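PDB 4NHB: TRAP dicarboxylate transporter-DctP subunit from Desulfovibrio desulfuricans subsp. desulfuricans, which binds sn-glycerol-3-phosphate in a cleft between two lobes, probably delivering it in the periplasm to a TRAP-type membrane transporter. Local coordinates for residues 72-77 and 193-198; 93-98 and 236-241; 109-114 and 308-313. All blocks are in the same frame, centred on the assembly; numbering follows the deposited sequence.

The bound sn-glycerol-3-phosphate is the reference point for all three contacts. Contact 2 lies at its glycerol end and holds Thr-94, Gln-95 and His-238 of the binding site. Contact 1, whose centre is about 14 Å from that of contact 2, bridges the cleft and places Phe-194 against the ligand. The two touch directly, Glu-75 OE2 being hydrogen-bonded to Gln-95 NE2 at 2.8 Å. Contact 3 is further back: the side chain of Pro-109 is about 11 Å from the ligand, and the nearest atoms of contacts 2 and 3 are about 6 Å apart. It fastens C-terminal helices to the loop just after Glu-107, another ligand-binding residue.

Contact 1: residues 72-77 and 193-198; sequences LGKEDA and PFAEVP
The apolar part of this contact is made by the aliphatic chain of Lys-74, the N-cap residue of helix 75-84. Its CG stands beside the backbone N and anti to the carbonyl carbon (chi1 -62°), and from there the chain runs almost straight to CE. Midway it crosses the ring of Pro-193 obliquely, with Lys-74 CD 3.6 Å from Pro-193 CB. One methylene further on, Lys-74 CE rests on the methyl group of Ala-195, 3.8 Å from its CB. A stiff ring and a small methyl give the long lysine chain a shallow apolar surface to lie along.

Charge adds a looser attraction. A bend at chi4 (65°) leaves Lys-74 NZ 4.2 Å from Glu-196 OE2, beyond a salt bridge. The glutamate, extended beyond CG, meets the lysine at about a right angle, and its exposure to solvent probably weakens the pull.

Helix 75-84 follows strand 63-67 in one lobe, while residues 193-198 follow strand 188-191 in the other. The contact therefore bridges the ligand cleft of a two-lobed periplasmic binding protein, consistent with a closed, ligand-bound form.

Water supplies the polar links. Glu-75 turns its carboxylate toward two successive backbone N-H groups at the turn before helix 197-203. One water donates to Glu-75 OE2 at 2.5 Å and accepts from Phe-194 N; the second donates to Glu-75 OE1 at 2.7 Å and accepts from Ala-195 N. A carboxylate suits this place because both oxygens accept, and OE2 is also gripped by Gln-95 NE2. The ring of Phe-194, its CG anti to the backbone N (chi1 -173°), leads away from residues 72-77, to the ligand and to a cation-pi contact with Lys-37.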
ATOM      1  N   LEU A  72     -14.673  -9.509  -1.124  1.00 11.14           N
ATOM      2  CA  LEU A  72     -14.465 -10.959  -1.326  1.00 19.84           C
ATOM      3  C   LEU A  72     -13.569 -11.494  -0.254  1.00 12.58           C
ATOM      4  O   LEU A  72     -12.789 -12.420  -0.486  1.00 15.89           O
ATOM      5  CB  LEU A  72     -13.872 -11.258  -2.706  1.00 20.29           C
ATOM      6  CG  LEU A  72     -14.857 -11.008  -3.861  1.00 20.51           C
ATOM      7  CD1 LEU A  72     -14.236 -11.284  -5.204  1.00 18.46           C
ATOM      8  CD2 LEU A  72     -16.085 -11.866  -3.658  1.00 25.63           C
ATOM      9  N   GLY A  73     -13.635 -10.871   0.915  1.00 12.51           N
ATOM     10  CA  GLY A  73     -12.725 -11.209   2.001  1.00 13.32           C
ATOM     11  C   GLY A  73     -11.597 -10.200   2.249  1.00  9.65           C
ATOM     12  O   GLY A  73     -11.328  -9.289   1.454  1.00  9.69           O
ATOM     13  N   LYS A  74     -10.929 -10.364   3.376  1.00  9.34           N
ATOM     14  CA  LYS A  74      -9.804  -9.519   3.719  1.00  7.77           C
ATOM     15  C   LYS A  74      -8.542 -10.070   3.028  1.00 11.32           C
ATOM     16  O   LYS A  74      -8.619 -11.099   2.367  1.00 12.27           O
ATOM     17  CB  LYS A  74      -9.606  -9.493   5.228  1.00 15.03           C
ATOM     18  CG  LYS A  74     -10.774  -8.917   6.014  1.00 16.42           C
ATOM     19  CD  LYS A  74     -10.382  -8.667   7.467  1.00 25.57           C
ATOM     20  CE  LYS A  74     -11.604  -8.554   8.394  1.00 34.35           C
ATOM     21  NZ  LYS A  74     -12.380  -9.834   8.483  1.00 33.89           N
ATOM     22  N   GLU A  75      -7.405  -9.389   3.176  1.00  8.08           N
ATOM     23  CA  GLU A  75      -6.241  -9.654   2.311  1.00  9.06           C
ATOM     24  C   GLU A  75      -5.821 -11.125   2.327  1.00 10.03           C
ATOM     25  O   GLU A  75      -5.593 -11.719   1.289  1.00  7.65           O
ATOM     26  CB  GLU A  75      -5.051  -8.801   2.727  1.00  5.93           C
ATOM     27  CG  GLU A  75      -5.304  -7.277   2.689  1.00  6.60           C
ATOM     28  CD  GLU A  75      -5.629  -6.712   4.058  1.00  8.65           C
ATOM     29  OE1 GLU A  75      -6.679  -7.062   4.603  1.00  9.64           O
ATOM     30  OE2 GLU A  75      -4.840  -5.919   4.606  1.00 11.78           O
ATOM     31  N   ASP A  76      -5.711 -11.713   3.512  1.00 11.96           N
ATOM     32  CA  ASP A  76      -5.235 -13.089   3.556  1.00 18.18           C
ATOM     33  C   ASP A  76      -6.117 -13.966   2.683  1.00 17.76           C
ATOM     34  O   ASP A  76      -5.611 -14.728   1.859  1.00 17.76           O
ATOM     35  CB  ASP A  76      -5.189 -13.621   4.982  1.00 25.90           C
ATOM     36  CG  ASP A  76      -3.993 -13.135   5.724  1.00 36.41           C
ATOM     37  OD1 ASP A  76      -3.212 -12.345   5.140  1.00 38.29           O
ATOM     38  OD2 ASP A  76      -3.846 -13.537   6.896  1.00 42.64           O
ATOM     39  N   ALA A  77      -7.437 -13.837   2.826  1.00 12.27           N
ATOM     40  CA  ALA A  77      -8.333 -14.665   2.019  1.00  9.77           C
ATOM     41  C   ALA A  77      -8.269 -14.388   0.534  1.00 11.78           C
ATOM     42  O   ALA A  77      -8.224 -15.316  -0.255  1.00 13.10           O
ATOM     43  CB  ALA A  77      -9.759 -14.531   2.480  1.00 11.50           C
ATOM     44  N   PRO A 193      -6.501  -6.120  10.782  1.00 20.30           N
ATOM     45  CA  PRO A 193      -6.731  -5.759   9.383  1.00 14.13           C
ATOM     46  C   PRO A 193      -7.427  -4.409   9.204  1.00 16.09           C
ATOM     47  O   PRO A 193      -8.196  -3.941  10.051  1.00 14.01           O
ATOM     48  CB  PRO A 193      -7.644  -6.884   8.862  1.00 23.30           C
ATOM     49  CG  PRO A 193      -7.371  -8.023   9.751  1.00 27.30           C
ATOM     50  CD  PRO A 193      -6.938  -7.493  11.083  1.00 26.39           C
ATOM     51  N   PHE A 194      -7.187  -3.803   8.049  1.00 16.08           N
ATOM     52  CA  PHE A 194      -7.791  -2.520   7.749  1.00 18.09           C
ATOM     53  C   PHE A 194      -9.332  -2.511   7.877  1.00 20.51           C
ATOM     54  O   PHE A 194      -9.938  -1.547   8.366  1.00 18.69           O
ATOM     55  CB  PHE A 194      -7.408  -2.116   6.336  1.00 18.85           C
ATOM     56  CG  PHE A 194      -7.835  -0.733   5.999  1.00 15.92           C
ATOM     57  CD1 PHE A 194      -7.196   0.343   6.601  1.00 15.36           C
ATOM     58  CD2 PHE A 194      -8.890  -0.503   5.123  1.00 17.86           C
ATOM     59  CE1 PHE A 194      -7.598   1.646   6.320  1.00 21.58           C
ATOM     60  CE2 PHE A 194      -9.303   0.796   4.847  1.00 12.06           C
ATOM     61  CZ  PHE A 194      -8.657   1.858   5.432  1.00 18.84           C
ATOM     62  N   ALA A 195      -9.952  -3.588   7.408  1.00 20.28           N
ATOM     63  CA  ALA A 195     -11.396  -3.729   7.433  1.00 17.66           C
ATOM     64  C   ALA A 195     -11.979  -3.529   8.844  1.00 14.62           C
ATOM     65  O   ALA A 195     -13.118  -3.095   8.981  1.00 17.15           O
ATOM     66  CB  ALA A 195     -11.796  -5.081   6.886  1.00 15.89           C
ATOM     67  N   GLU A 196     -11.191  -3.803   9.884  1.00 12.10           N
ATOM     68  CA  GLU A 196     -11.692  -3.738  11.267  1.00 17.26           C
ATOM     69  C   GLU A 196     -11.500  -2.328  11.875  1.00 19.54           C
ATOM     70  O   GLU A 196     -11.891  -2.054  13.033  1.00 15.03           O
ATOM     71  CB  GLU A 196     -10.998  -4.821  12.126  1.00 21.26           C
ATOM     72  CG  GLU A 196     -11.445  -6.267  11.804  1.00 23.94           C
ATOM     73  CD  GLU A 196     -10.647  -7.339  12.562  1.00 27.57           C
ATOM     74  OE1 GLU A 196     -10.068  -7.009  13.620  1.00 23.49           O
ATOM     75  OE2 GLU A 196     -10.594  -8.509  12.102  1.00 21.77           O
ATOM     76  N   VAL A 197     -10.861  -1.452  11.103  1.00 21.02           N
ATOM     77  CA  VAL A 197     -10.438  -0.162  11.640  1.00 19.46           C
ATOM     78  C   VAL A 197     -11.638   0.708  12.003  1.00 20.85           C
ATOM     79  O   VAL A 197     -11.643   1.349  13.064  1.00 18.38           O
ATOM     80  CB  VAL A 197      -9.505   0.592  10.689  1.00 13.38           C
ATOM     81  CG1 VAL A 197      -9.376   2.079  11.089  1.00 18.98           C
ATOM     82  CG2 VAL A 197      -8.097  -0.056  10.691  1.00 13.81           C
ATOM     83  N   PRO A 198     -12.654   0.739  11.124  1.00 17.97           N
ATOM     84  CA  PRO A 198     -13.814   1.591  11.444  1.00 20.82           C
ATOM     85  C   PRO A 198     -14.504   1.169  12.772  1.00 14.52           C
ATOM     86  O   PRO A 198     -14.741   1.995  13.674  1.00 21.94           O
ATOM     87  CB  PRO A 198     -14.718   1.406  10.230  1.00 22.73           C
ATOM     88  CG  PRO A 198     -13.759   0.969   9.104  1.00 19.01           C
ATOM     89  CD  PRO A 198     -12.784   0.093   9.798  1.00 17.43           C
TER
HETATM   90  O   HOH W   1      -4.542  -4.481   6.679  1.00  8.53           O
HETATM   91  O   HOH W   2      -8.728  -5.504   5.336  1.00 15.19           O

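Contact 2: residues 93-98 and 236-241; sequences GTQTSA and VIHSLY. With G3P (sn-glycerol-3-phosphate), chain P.
The imidazole of His-238 has the backbone of Gly-93 over one face, Gly-93 CA making a CH-pi contact 3.7 Å from the ring centroid. Having no side chain, Gly-93 lets ring and ligand both come close to its CA. At the ring's edge, near its plane, lies the glycerol part of the ligand: His-238 NE2 and G3P O2 share a hydrogen bond of 2.7 Å, and a weak one runs from NE2 to G3P O1. At the ring's other nitrogen, Glu-43 is hydrogen-bonded to ND1, which fixes the ring's rotation and may polarise it. The side chains of Tyr-241 and Thr-96 meet tip to tip, Tyr-241 OH 3.0 Å from Thr-96 OG1, while Thr-96 CG2 lies obliquely 3.6 Å from Tyr-241 CZ.

Thr-94, Gln-95 and His-238 form the glycerol-binding part of the sn-glycerol-3-phosphate pocket. Thr-94 N gives G3P O1 a fairly straight hydrogen bond of 3.1 Å (161° at the hydrogen). Gln-95, bent at chi2, adds a weak bond from NE2 to G3P O2, its amide held more firmly by Glu-75. Ser-97 OG and N both bind Thr-94 O, bracing the 3-10 turn 94-98.

This turn continues strand 89-92, which pairs antiparallel with strand 235-243. Strand 235-243 also pairs with strand 146-155, helix 42-57 brings in Glu-43, and helix 176-184 packs on Thr-94 and Val-236.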
ATOM      1  N   GLY A  93      -0.899  -4.701  -0.882  1.00  5.61           N
ATOM      2  CA  GLY A  93       0.418  -4.182  -0.640  1.00  6.64           C
ATOM      3  C   GLY A  93       1.405  -5.168  -0.010  1.00  8.56           C
ATOM      4  O   GLY A  93       1.567  -6.308  -0.467  1.00  7.33           O
ATOM      5  N   THR A  94       2.095  -4.717   1.035  1.00  7.28           N
ATOM      6  CA  THR A  94       3.177  -5.524   1.601  1.00  9.75           C
ATOM      7  C   THR A  94       2.673  -6.718   2.435  1.00 12.23           C
ATOM      8  O   THR A  94       3.469  -7.406   3.126  1.00 10.37           O
ATOM      9  CB  THR A  94       4.108  -4.673   2.457  1.00 12.02           C
ATOM     10  OG1 THR A  94       3.313  -3.984   3.429  1.00  7.34           O
ATOM     11  CG2 THR A  94       4.917  -3.668   1.587  1.00 12.16           C
ATOM     12  N   GLN A  95       1.358  -6.945   2.393  1.00  8.64           N
ATOM     13  CA  GLN A  95       0.754  -8.185   2.869  1.00 10.02           C
ATOM     14  C   GLN A  95       1.445  -9.387   2.201  1.00 13.79           C
ATOM     15  O   GLN A  95       1.589 -10.458   2.778  1.00 13.50           O
ATOM     16  CB  GLN A  95      -0.745  -8.199   2.560  1.00  7.17           C
ATOM     17  CG  GLN A  95      -1.630  -7.182   3.370  1.00 10.15           C
ATOM     18  CD  GLN A  95      -1.610  -5.750   2.792  1.00  6.91           C
ATOM     19  OE1 GLN A  95      -0.753  -5.392   1.969  1.00  6.59           O
ATOM     20  NE2 GLN A  95      -2.557  -4.943   3.220  1.00  5.66           N
ATOM     21  N   THR A  96       1.883  -9.200   0.965  1.00  9.63           N
ATOM     22  CA  THR A  96       2.504 -10.291   0.227  1.00  9.13           C
ATOM     23  C   THR A  96       3.911 -10.553   0.701  1.00 10.44           C
ATOM     24  O   THR A  96       4.566 -11.493   0.224  1.00 15.68           O
ATOM     25  CB  THR A  96       2.537  -9.999  -1.292  1.00 13.66           C
ATOM     26  OG1 THR A  96       3.283  -8.805  -1.492  1.00 13.70           O
ATOM     27  CG2 THR A  96       1.134  -9.803  -1.855  1.00  6.75           C
ATOM     28  N   SER A  97       4.397  -9.745   1.646  1.00 11.50           N
ATOM     29  CA  SER A  97       5.626 -10.084   2.351  1.00  8.50           C
ATOM     30  C   SER A  97       5.531 -11.429   3.079  1.00 20.10           C
ATOM     31  O   SER A  97       6.553 -11.987   3.430  1.00 16.24           O
ATOM     32  CB  SER A  97       6.054  -8.972   3.327  1.00 16.22           C
ATOM     33  OG  SER A  97       5.175  -8.842   4.428  1.00 11.45           O
ATOM     34  N   ALA A  98       4.323 -11.957   3.274  1.00 14.36           N
ATOM     35  CA  ALA A  98       4.141 -13.260   3.923  1.00 18.33           C
ATOM     36  C   ALA A  98       4.681 -14.374   3.065  1.00 21.69           C
ATOM     37  O   ALA A  98       5.053 -15.444   3.571  1.00 20.97           O
ATOM     38  CB  ALA A  98       2.643 -13.542   4.200  1.00 15.19           C
ATOM     39  N   VAL A 236       2.970   4.113   1.593  1.00  5.42           N
ATOM     40  CA  VAL A 236       2.268   2.930   1.201  1.00  4.17           C
ATOM     41  C   VAL A 236       2.308   2.742  -0.317  1.00  7.01           C
ATOM     42  O   VAL A 236       1.993   3.640  -1.089  1.00  5.69           O
ATOM     43  CB  VAL A 236       0.793   2.932   1.732  1.00  7.56           C
ATOM     44  CG1 VAL A 236       0.002   1.666   1.324  1.00  3.89           C
ATOM     45  CG2 VAL A 236       0.781   3.088   3.243  1.00 11.22           C
ATOM     46  N   ILE A 237       2.726   1.544  -0.711  1.00  3.98           N
ATOM     47  CA  ILE A 237       2.809   1.149  -2.120  1.00  9.75           C
ATOM     48  C   ILE A 237       1.982  -0.120  -2.315  1.00 10.83           C
ATOM     49  O   ILE A 237       2.206  -1.124  -1.631  1.00 10.34           O
ATOM     50  CB  ILE A 237       4.260   0.844  -2.505  1.00 12.63           C
ATOM     51  CG1 ILE A 237       5.134   2.112  -2.411  1.00  9.93           C
ATOM     52  CG2 ILE A 237       4.335   0.212  -3.905  1.00 13.18           C
ATOM     53  CD1 ILE A 237       4.845   3.178  -3.491  1.00  8.99           C
ATOM     54  N   HIS A 238       1.002  -0.088  -3.218  1.00  6.88           N
ATOM     55  CA  HIS A 238       0.288  -1.314  -3.600  1.00  9.19           C
ATOM     56  C   HIS A 238       0.535  -1.730  -5.051  1.00  5.99           C
ATOM     57  O   HIS A 238       1.168  -1.009  -5.813  1.00  6.33           O
ATOM     58  CB  HIS A 238      -1.198  -1.127  -3.351  1.00 13.04           C
ATOM     59  CG  HIS A 238      -1.587  -1.278  -1.919  1.00  6.67           C
ATOM     60  ND1 HIS A 238      -2.870  -1.596  -1.544  1.00 11.23           N
ATOM     61  CD2 HIS A 238      -0.868  -1.165  -0.769  1.00  4.42           C
ATOM     62  CE1 HIS A 238      -2.939  -1.668  -0.224  1.00  7.41           C
ATOM     63  NE2 HIS A 238      -1.745  -1.395   0.274  1.00  4.83           N
ATOM     64  N   SER A 239       0.027  -2.895  -5.427  1.00  4.60           N
ATOM     65  CA  SER A 239       0.163  -3.430  -6.786  1.00  7.87           C
ATOM     66  C   SER A 239      -1.076  -4.137  -7.208  1.00  7.64           C
ATOM     67  O   SER A 239      -1.856  -4.583  -6.382  1.00  7.98           O
ATOM     68  CB  SER A 239       1.308  -4.435  -6.902  1.00  6.01           C
ATOM     69  OG  SER A 239       2.481  -3.886  -6.383  1.00 11.65           O
ATOM     70  N   LEU A 240      -1.250  -4.252  -8.513  1.00  9.87           N
ATOM     71  CA  LEU A 240      -2.209  -5.194  -9.060  1.00  4.50           C
ATOM     72  C   LEU A 240      -1.459  -6.505  -9.296  1.00 12.60           C
ATOM     73  O   LEU A 240      -0.391  -6.530  -9.938  1.00 12.52           O
ATOM     74  CB  LEU A 240      -2.825  -4.701 -10.376  1.00 11.58           C
ATOM     75  CG  LEU A 240      -3.511  -3.328 -10.357  1.00 10.60           C
ATOM     76  CD1 LEU A 240      -4.077  -3.041 -11.740  1.00 13.40           C
ATOM     77  CD2 LEU A 240      -4.603  -3.256  -9.293  1.00 12.06           C
ATOM     78  N   TYR A 241      -1.986  -7.576  -8.722  1.00  8.33           N
ATOM     79  CA  TYR A 241      -1.365  -8.893  -8.871  1.00  4.67           C
ATOM     80  C   TYR A 241      -2.251  -9.748  -9.732  1.00  9.18           C
ATOM     81  O   TYR A 241      -3.467  -9.627  -9.651  1.00 10.46           O
ATOM     82  CB  TYR A 241      -1.226  -9.543  -7.519  1.00  6.51           C
ATOM     83  CG  TYR A 241      -0.228  -8.898  -6.568  1.00  9.19           C
ATOM     84  CD1 TYR A 241      -0.603  -7.859  -5.730  1.00  9.22           C
ATOM     85  CD2 TYR A 241       1.091  -9.344  -6.502  1.00  9.12           C
ATOM     86  CE1 TYR A 241       0.304  -7.283  -4.853  1.00 12.34           C
ATOM     87  CE2 TYR A 241       1.993  -8.778  -5.650  1.00 11.55           C
ATOM     88  CZ  TYR A 241       1.624  -7.759  -4.821  1.00  9.05           C
ATOM     89  OH  TYR A 241       2.556  -7.217  -3.928  1.00  7.64           O
TER
HETATM   90  O1  G3P P 414       0.761  -2.147   2.064  1.00  8.17           O
HETATM   91  C1  G3P P 414       0.393  -2.464   3.374  1.00  5.69           C
HETATM   92  C2  G3P P 414      -0.725  -1.525   3.847  1.00  9.61           C
HETATM   93  O2  G3P P 414      -1.824  -1.650   2.986  1.00  7.84           O
HETATM   94  C3  G3P P 414      -1.135  -1.901   5.280  1.00  5.07           C
HETATM   95  O1P G3P P 414      -1.660  -0.778   5.911  1.00  6.91           O
HETATM   96  O4P G3P P 414      -3.656  -0.478   4.549  1.00  8.98           O
HETATM   97  O2P G3P P 414      -3.790  -1.937   6.630  1.00  4.76           O
HETATM   98  O3P G3P P 414      -3.624   0.540   6.861  1.00  7.17           O
HETATM   99  P   G3P P 414      -3.282  -0.667   5.992  1.00  5.82           P

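Contact 3: residues 109-114 and 308-313; sequences PMLFDN and RSWKLF
Trp-310 carries this contact. From CB its CG goes beside the backbone N (chi1 -63°), which swings the indole toward residues 109-111. CD1 comes first, 4.4 Å from Pro-109 CD. Next to it NE1 donates to Pro-109 O at 2.8 Å, the N-H bent to 147° but the oxygen almost in the indole plane. Further along the edge, CZ2 passes 4.0 Å from Met-110 O. At the tip, CH2 meets Leu-111 CD1 at 4.3 Å. Tryptophan suits the site because one flat group both satisfies a carbonyl and lines up against apolar side chains.

Pro-109 packs beside the indole. Its rigid ring offers Phe-313 a fixed apolar surface, CD standing at the edge of the phenyl ring, 3.8 Å from Phe-313 CZ. Ser-309 OG merely rests on Pro-109 CG, its hydrogen bonding met by Gly-306 O.

Arg-308 to Lys-311 forms a type I beta turn leading into the helix that holds Phe-313. Trp-310 NE1 ties this C-terminal segment to the loop whose last residue, Asn-114, N-caps helix 115-122. The segment thus packs back onto the loop that follows ligand-binding Glu-107, behind the G3P pocket of the periplasmic binding protein fold.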
ATOM      1  N   PRO A 109      10.828   1.853   5.734  1.00 13.55           N
ATOM      2  CA  PRO A 109      10.631   3.151   6.368  1.00 12.99           C
ATOM      3  C   PRO A 109      11.787   4.098   6.076  1.00 13.24           C
ATOM      4  O   PRO A 109      12.916   3.652   5.980  1.00 16.28           O
ATOM      5  CB  PRO A 109      10.554   2.803   7.856  1.00 13.77           C
ATOM      6  CG  PRO A 109      10.054   1.383   7.890  1.00 11.20           C
ATOM      7  CD  PRO A 109      10.664   0.738   6.685  1.00 15.68           C
ATOM      8  N   MET A 110      11.494   5.372   5.903  1.00 15.58           N
ATOM      9  CA  MET A 110      12.544   6.380   5.733  1.00 24.18           C
ATOM     10  C   MET A 110      13.381   6.187   4.483  1.00 24.80           C
ATOM     11  O   MET A 110      14.541   6.593   4.452  1.00 25.26           O
ATOM     12  CB  MET A 110      13.505   6.330   6.928  1.00 23.50           C
ATOM     13  CG  MET A 110      12.833   6.391   8.256  1.00 23.93           C
ATOM     14  SD  MET A 110      11.780   7.835   8.345  1.00 30.81           S
ATOM     15  CE  MET A 110      12.784   9.097   7.552  1.00 43.66           C
ATOM     16  N   LEU A 111      12.847   5.542   3.464  1.00 21.66           N
ATOM     17  CA  LEU A 111      13.708   5.239   2.316  1.00 19.60           C
ATOM     18  C   LEU A 111      13.632   6.296   1.205  1.00 20.13           C
ATOM     19  O   LEU A 111      14.651   6.616   0.575  1.00 18.19           O
ATOM     20  CB  LEU A 111      13.396   3.868   1.763  1.00 15.71           C
ATOM     21  CG  LEU A 111      14.300   3.498   0.576  1.00 15.49           C
ATOM     22  CD1 LEU A 111      15.787   3.440   0.957  1.00 16.29           C
ATOM     23  CD2 LEU A 111      13.853   2.194  -0.038  1.00 16.97           C
ATOM     24  N   PHE A 112      12.430   6.825   0.960  1.00 14.45           N
ATOM     25  CA  PHE A 112      12.209   7.775  -0.127  1.00 17.07           C
ATOM     26  C   PHE A 112      12.000   9.199   0.338  1.00 18.87           C
ATOM     27  O   PHE A 112      11.276   9.448   1.278  1.00 20.23           O
ATOM     28  CB  PHE A 112      11.007   7.334  -0.972  1.00 15.17           C
ATOM     29  CG  PHE A 112      11.163   5.952  -1.531  1.00 11.97           C
ATOM     30  CD1 PHE A 112      12.213   5.669  -2.417  1.00 11.79           C
ATOM     31  CD2 PHE A 112      10.317   4.929  -1.139  1.00  6.57           C
ATOM     32  CE1 PHE A 112      12.400   4.396  -2.929  1.00 14.51           C
ATOM     33  CE2 PHE A 112      10.492   3.643  -1.655  1.00 12.71           C
ATOM     34  CZ  PHE A 112      11.543   3.382  -2.551  1.00 20.06           C
ATOM     35  N   ASP A 113      12.558  10.138  -0.410  1.00 11.90           N
ATOM     36  CA  ASP A 113      12.611  11.530  -0.012  1.00 14.84           C
ATOM     37  C   ASP A 113      11.232  12.171  -0.297  1.00 19.34           C
ATOM     38  O   ASP A 113      10.801  13.089   0.403  1.00 24.49           O
ATOM     39  CB  ASP A 113      13.684  12.263  -0.813  1.00 16.08           C
ATOM     40  CG  ASP A 113      15.104  11.877  -0.425  1.00 22.51           C
ATOM     41  OD1 ASP A 113      15.321  11.410   0.697  1.00 27.61           O
ATOM     42  OD2 ASP A 113      16.013  12.078  -1.250  1.00 30.43           O
ATOM     43  N   ASN A 114      10.565  11.660  -1.335  1.00 17.04           N
ATOM     44  CA  ASN A 114       9.276  12.140  -1.797  1.00  9.74           C
ATOM     45  C   ASN A 114       8.688  11.142  -2.811  1.00 10.99           C
ATOM     46  O   ASN A 114       9.318  10.142  -3.152  1.00  9.70           O
ATOM     47  CB  ASN A 114       9.461  13.493  -2.435  1.00 15.19           C
ATOM     48  CG  ASN A 114      10.632  13.520  -3.365  1.00 15.58           C
ATOM     49  OD1 ASN A 114      10.691  12.759  -4.335  1.00 17.59           O
ATOM     50  ND2 ASN A 114      11.596  14.385  -3.076  1.00 21.52           N
ATOM     51  N   ARG A 308      16.641   1.808  12.600  1.00 26.45           N
ATOM     52  CA  ARG A 308      16.779   0.542  13.345  1.00 26.64           C
ATOM     53  C   ARG A 308      15.935  -0.569  12.730  1.00 24.95           C
ATOM     54  O   ARG A 308      16.339  -1.737  12.666  1.00 20.33           O
ATOM     55  CB  ARG A 308      16.364   0.698  14.818  1.00 29.63           C
ATOM     56  CG  ARG A 308      17.321   1.466  15.703  1.00 23.33           C
ATOM     57  CD  ARG A 308      16.974   1.317  17.183  1.00 20.79           C
ATOM     58  NE  ARG A 308      15.720   1.971  17.554  1.00 18.42           N
ATOM     59  CZ  ARG A 308      15.584   3.259  17.862  1.00 29.82           C
ATOM     60  NH1 ARG A 308      16.629   4.070  17.851  1.00 26.50           N
ATOM     61  NH2 ARG A 308      14.388   3.744  18.188  1.00 26.90           N
ATOM     62  N   SER A 309      14.733  -0.204  12.294  1.00 26.72           N
ATOM     63  CA  SER A 309      13.798  -1.203  11.801  1.00 27.64           C
ATOM     64  C   SER A 309      14.323  -1.917  10.552  1.00 20.30           C
ATOM     65  O   SER A 309      13.827  -2.976  10.207  1.00 16.86           O
ATOM     66  CB  SER A 309      12.400  -0.589  11.539  1.00 28.47           C
ATOM     67  OG  SER A 309      12.417   0.483  10.601  1.00 26.56           O
ATOM     68  N   TRP A 310      15.328  -1.357   9.883  1.00 19.01           N
ATOM     69  CA  TRP A 310      15.903  -2.047   8.733  1.00 17.83           C
ATOM     70  C   TRP A 310      16.574  -3.378   9.100  1.00 24.02           C
ATOM     71  O   TRP A 310      16.790  -4.216   8.223  1.00 22.25           O
ATOM     72  CB  TRP A 310      16.889  -1.152   7.977  1.00 24.34           C
ATOM     73  CG  TRP A 310      16.260   0.080   7.374  1.00 15.76           C
ATOM     74  CD1 TRP A 310      14.968   0.516   7.551  1.00 14.69           C
ATOM     75  CD2 TRP A 310      16.897   1.043   6.532  1.00 13.43           C
ATOM     76  NE1 TRP A 310      14.767   1.684   6.845  1.00 17.86           N
ATOM     77  CE2 TRP A 310      15.935   2.018   6.207  1.00 19.24           C
ATOM     78  CE3 TRP A 310      18.181   1.161   6.001  1.00 20.43           C
ATOM     79  CZ2 TRP A 310      16.231   3.110   5.391  1.00 24.58           C
ATOM     80  CZ3 TRP A 310      18.469   2.233   5.195  1.00 23.50           C
ATOM     81  CH2 TRP A 310      17.500   3.199   4.896  1.00 21.25           C
ATOM     82  N   LYS A 311      16.904  -3.598  10.375  1.00 26.45           N
ATOM     83  CA  LYS A 311      17.458  -4.900  10.751  1.00 29.98           C
ATOM     84  C   LYS A 311      16.479  -5.980  10.320  1.00 29.34           C
ATOM     85  O   LYS A 311      16.872  -7.054   9.862  1.00 27.89           O
ATOM     86  CB  LYS A 311      17.724  -5.008  12.260  1.00 35.53           C
ATOM     87  CG  LYS A 311      18.116  -6.420  12.727  1.00 41.34           C
ATOM     88  CD  LYS A 311      18.162  -6.531  14.268  1.00 49.29           C
ATOM     89  CE  LYS A 311      18.124  -7.995  14.794  1.00 42.88           C
ATOM     90  NZ  LYS A 311      19.256  -8.851  14.293  1.00 41.39           N
ATOM     91  N   LEU A 312      15.184  -5.693  10.450  1.00 21.94           N
ATOM     92  CA  LEU A 312      14.197  -6.656  10.007  1.00 20.10           C
ATOM     93  C   LEU A 312      14.526  -7.130   8.588  1.00 14.74           C
ATOM     94  O   LEU A 312      14.415  -8.317   8.291  1.00 17.37           O
ATOM     95  CB  LEU A 312      12.769  -6.069  10.050  1.00 24.40           C
ATOM     96  CG  LEU A 312      11.729  -6.857   9.248  1.00 28.42           C
ATOM     97  CD1 LEU A 312      11.609  -8.241   9.861  1.00 22.75           C
ATOM     98  CD2 LEU A 312      10.352  -6.139   9.199  1.00 26.10           C
ATOM     99  N   PHE A 313      14.944  -6.216   7.703  1.00 15.14           N
ATOM    100  CA  PHE A 313      15.173  -6.584   6.315  1.00 16.75           C
ATOM    101  C   PHE A 313      16.525  -7.316   6.133  1.00 18.72           C
ATOM    102  O   PHE A 313      16.642  -8.266   5.342  1.00 17.86           O
ATOM    103  CB  PHE A 313      15.177  -5.352   5.399  1.00 18.70           C
ATOM    104  CG  PHE A 313      13.957  -4.470   5.515  1.00 18.41           C
ATOM    105  CD1 PHE A 313      12.699  -4.985   5.440  1.00 22.25           C
ATOM    106  CD2 PHE A 313      14.094  -3.115   5.710  1.00 23.88           C
ATOM    107  CE1 PHE A 313      11.589  -4.156   5.538  1.00 21.14           C
ATOM    108  CE2 PHE A 313      12.982  -2.295   5.797  1.00 23.71           C
ATOM    109  CZ  PHE A 313      11.745  -2.826   5.723  1.00 22.70           C
TER